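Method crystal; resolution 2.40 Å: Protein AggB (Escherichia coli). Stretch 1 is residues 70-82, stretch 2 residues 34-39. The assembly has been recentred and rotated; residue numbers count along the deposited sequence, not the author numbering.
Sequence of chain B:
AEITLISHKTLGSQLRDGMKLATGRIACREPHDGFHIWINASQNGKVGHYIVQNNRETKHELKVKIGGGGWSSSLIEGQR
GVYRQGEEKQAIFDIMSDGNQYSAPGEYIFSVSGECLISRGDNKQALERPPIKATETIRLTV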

# COMPACT_ATOMS: atom_id res chain seq x y z
N GLY B 70 -9.36 20.43 2.31
CA GLY B 70 -9.41 21.82 2.69
C GLY B 70 -10.16 22.09 3.98
O GLY B 70 -10.46 23.24 4.28
N TRP B 71 -10.47 21.03 4.73
CA TRP B 71 -11.16 21.16 6.01
C TRP B 71 -10.17 20.75 7.10
O TRP B 71 -9.62 19.66 7.06
CB TRP B 71 -12.42 20.26 6.07
CG TRP B 71 -13.56 20.61 5.08
CD1 TRP B 71 -13.77 20.07 3.84
CD2 TRP B 71 -14.61 21.57 5.27
NE1 TRP B 71 -14.88 20.62 3.26
CE2 TRP B 71 -15.40 21.56 4.10
CE3 TRP B 71 -14.95 22.45 6.31
CZ2 TRP B 71 -16.52 22.39 3.95
CZ3 TRP B 71 -16.05 23.28 6.15
CH2 TRP B 71 -16.83 23.24 4.98
N SER B 72 -9.94 21.63 8.06
CA SER B 72 -9.06 21.32 9.18
C SER B 72 -9.92 21.14 10.41
O SER B 72 -10.96 21.80 10.55
CB SER B 72 -8.04 22.44 9.40
OG SER B 72 -7.33 22.72 8.21
N SER B 73 -9.49 20.24 11.30
CA SER B 73 -10.20 19.96 12.54
C SER B 73 -10.23 21.24 13.36
O SER B 73 -9.25 21.98 13.38
CB SER B 73 -9.50 18.85 13.31
OG SER B 73 -9.49 17.64 12.58
N SER B 74 -11.33 21.52 14.05
CA SER B 74 -11.44 22.80 14.76
C SER B 74 -12.16 22.81 16.13
O SER B 74 -12.90 21.88 16.47
CB SER B 74 -12.02 23.89 13.84
OG SER B 74 -13.34 23.58 13.43
N LEU B 75 -11.92 23.89 16.87
CA LEU B 75 -12.44 24.06 18.22
C LEU B 75 -12.76 25.53 18.42
O LEU B 75 -11.91 26.31 18.86
CB LEU B 75 -11.41 23.58 19.24
CG LEU B 75 -11.77 23.51 20.74
CD1 LEU B 75 -11.33 24.77 21.49
CD2 LEU B 75 -13.25 23.23 20.93
N ILE B 76 -13.98 25.91 18.08
CA ILE B 76 -14.36 27.32 18.04
C ILE B 76 -15.49 27.65 19.02
O ILE B 76 -16.66 27.37 18.76
CB ILE B 76 -14.79 27.70 16.61
CG1 ILE B 76 -13.71 27.32 15.59
CG2 ILE B 76 -15.14 29.17 16.52
CD1 ILE B 76 -14.18 27.37 14.16
N GLU B 77 -15.13 28.23 20.17
CA GLU B 77 -16.11 28.76 21.14
C GLU B 77 -17.18 27.84 21.79
O GLU B 77 -18.36 28.24 21.82
CB GLU B 77 -16.87 29.95 20.53
CG GLU B 77 -16.05 31.19 20.26
CD GLU B 77 -16.83 32.18 19.39
OE1 GLU B 77 -18.08 32.12 19.43
OE2 GLU B 77 -16.20 32.98 18.67
N GLY B 78 -16.86 26.65 22.28
CA GLY B 78 -15.71 25.85 21.92
C GLY B 78 -16.36 24.65 21.27
O GLY B 78 -16.38 23.54 21.83
N GLN B 79 -16.95 24.89 20.10
CA GLN B 79 -17.61 23.85 19.32
C GLN B 79 -16.58 23.08 18.50
O GLN B 79 -15.86 23.66 17.69
CB GLN B 79 -18.64 24.47 18.38
CG GLN B 79 -19.30 23.46 17.45
CD GLN B 79 -20.09 22.40 18.21
OE1 GLN B 79 -21.01 22.72 18.96
NE2 GLN B 79 -19.74 21.13 18.01
N ARG B 80 -16.50 21.77 18.73
CA ARG B 80 -15.62 20.90 17.96
C ARG B 80 -16.24 20.65 16.58
O ARG B 80 -17.46 20.52 16.47
CB ARG B 80 -15.39 19.56 18.69
CG ARG B 80 -14.73 19.66 20.08
CD ARG B 80 -14.73 18.30 20.82
NE ARG B 80 -16.06 17.96 21.34
CZ ARG B 80 -16.43 16.75 21.75
NH1 ARG B 80 -15.58 15.73 21.71
NH2 ARG B 80 -17.66 16.57 22.20
N GLY B 81 -15.40 20.61 15.55
CA GLY B 81 -15.86 20.36 14.19
C GLY B 81 -14.71 20.50 13.22
O GLY B 81 -13.56 20.49 13.63
N VAL B 82 -15.01 20.62 11.93
CA VAL B 82 -13.94 20.92 10.99
C VAL B 82 -14.26 22.27 10.34
O VAL B 82 -15.42 22.65 10.26
CB VAL B 82 -13.71 19.80 9.94
CG1 VAL B 82 -13.36 18.48 10.64
CG2 VAL B 82 -14.93 19.62 9.07
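Stretch 2 34-39: GFHIWI

Stretch 2 is a single extended strand, residues 34-39. It runs antiparallel to stretch 1 at Val 82, beyond the corner at Gly 81. Ile 37 and Val 82 form a hydrogen-bonded pair: Ile 37 N to Val 82 O is 3.0 Å, and Val 82 N to Ile 37 O is 2.8 Å. Their side chains share one face of the sheet, and Val 82 CG2 lies 3.5 Å from Ile 37 CG1. Val 82 is m. Ile 37 is p, then t, which carries its CD1 over one face of the Trp 71 ring, 3.7 Å from CZ3. Trp 71 is m with chi2 95°; CZ3 also reaches Phe 35 CB at 3.9 Å.

His 36 starts away from stretch 1, but with chi1 t its ring comes nearer. Ile 76, m then t, sets CD1 over a face of that ring, 3.8 Å from His 36 CD2. Trp 38 is p and points toward stretch 1. Gln 79, t then p, folds over a face of its indole, with CD 3.4 Å from Trp 38 CE2. The fold also lets Gln 79 NE2 bond Arg 80 O at 2.8 Å.

Gly 81 CA sits 3.2 Å from Ile 37 O; a CB there would clash with that oxygen.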

# COMPACT_ATOMS: atom_id res chain seq x y z
N GLY B 34 -15.50 32.37 6.84
CA GLY B 34 -15.21 30.96 7.02
C GLY B 34 -16.40 30.05 7.20
O GLY B 34 -17.54 30.52 7.24
N PHE B 35 -16.14 28.75 7.27
CA PHE B 35 -17.16 27.72 7.44
C PHE B 35 -16.72 26.72 8.50
O PHE B 35 -15.54 26.44 8.67
CB PHE B 35 -17.42 26.91 6.17
CG PHE B 35 -17.77 27.72 4.95
CD1 PHE B 35 -16.78 28.18 4.09
CD2 PHE B 35 -19.10 27.93 4.60
CE1 PHE B 35 -17.11 28.88 2.93
CE2 PHE B 35 -19.43 28.62 3.44
CZ PHE B 35 -18.44 29.10 2.61
N HIS B 36 -17.71 26.10 9.13
CA HIS B 36 -17.57 25.44 10.41
C HIS B 36 -18.67 24.41 10.39
O HIS B 36 -19.85 24.79 10.35
CB HIS B 36 -17.92 26.54 11.40
CG HIS B 36 -17.91 26.13 12.83
ND1 HIS B 36 -18.69 26.78 13.76
CD2 HIS B 36 -17.20 25.21 13.50
CE1 HIS B 36 -18.46 26.26 14.95
NE2 HIS B 36 -17.57 25.30 14.82
N ILE B 37 -18.33 23.13 10.38
CA ILE B 37 -19.35 22.07 10.41
C ILE B 37 -19.00 20.97 11.39
O ILE B 37 -17.84 20.81 11.74
CB ILE B 37 -19.55 21.38 9.03
CG1 ILE B 37 -18.28 20.68 8.58
CG2 ILE B 37 -19.99 22.37 7.99
CD1 ILE B 37 -18.23 20.38 7.08
N TRP B 38 -20.00 20.20 11.81
CA TRP B 38 -19.74 19.01 12.61
C TRP B 38 -20.90 18.05 12.49
O TRP B 38 -21.95 18.41 11.94
CB TRP B 38 -19.48 19.36 14.08
CG TRP B 38 -20.59 20.11 14.74
CD1 TRP B 38 -21.58 19.59 15.53
CD2 TRP B 38 -20.83 21.53 14.69
NE1 TRP B 38 -22.42 20.59 15.97
CE2 TRP B 38 -21.98 21.78 15.46
CE3 TRP B 38 -20.20 22.59 14.05
CZ2 TRP B 38 -22.50 23.06 15.63
CZ3 TRP B 38 -20.71 23.87 14.21
CH2 TRP B 38 -21.85 24.10 14.99
N ILE B 39 -20.73 16.82 12.98
CA ILE B 39 -21.85 15.90 13.03
C ILE B 39 -22.35 15.83 14.46
O ILE B 39 -21.55 15.79 15.39
CB ILE B 39 -21.45 14.50 12.61
CG1 ILE B 39 -20.95 14.49 11.16
CG2 ILE B 39 -22.63 13.51 12.85
CD1 ILE B 39 -20.64 13.12 10.64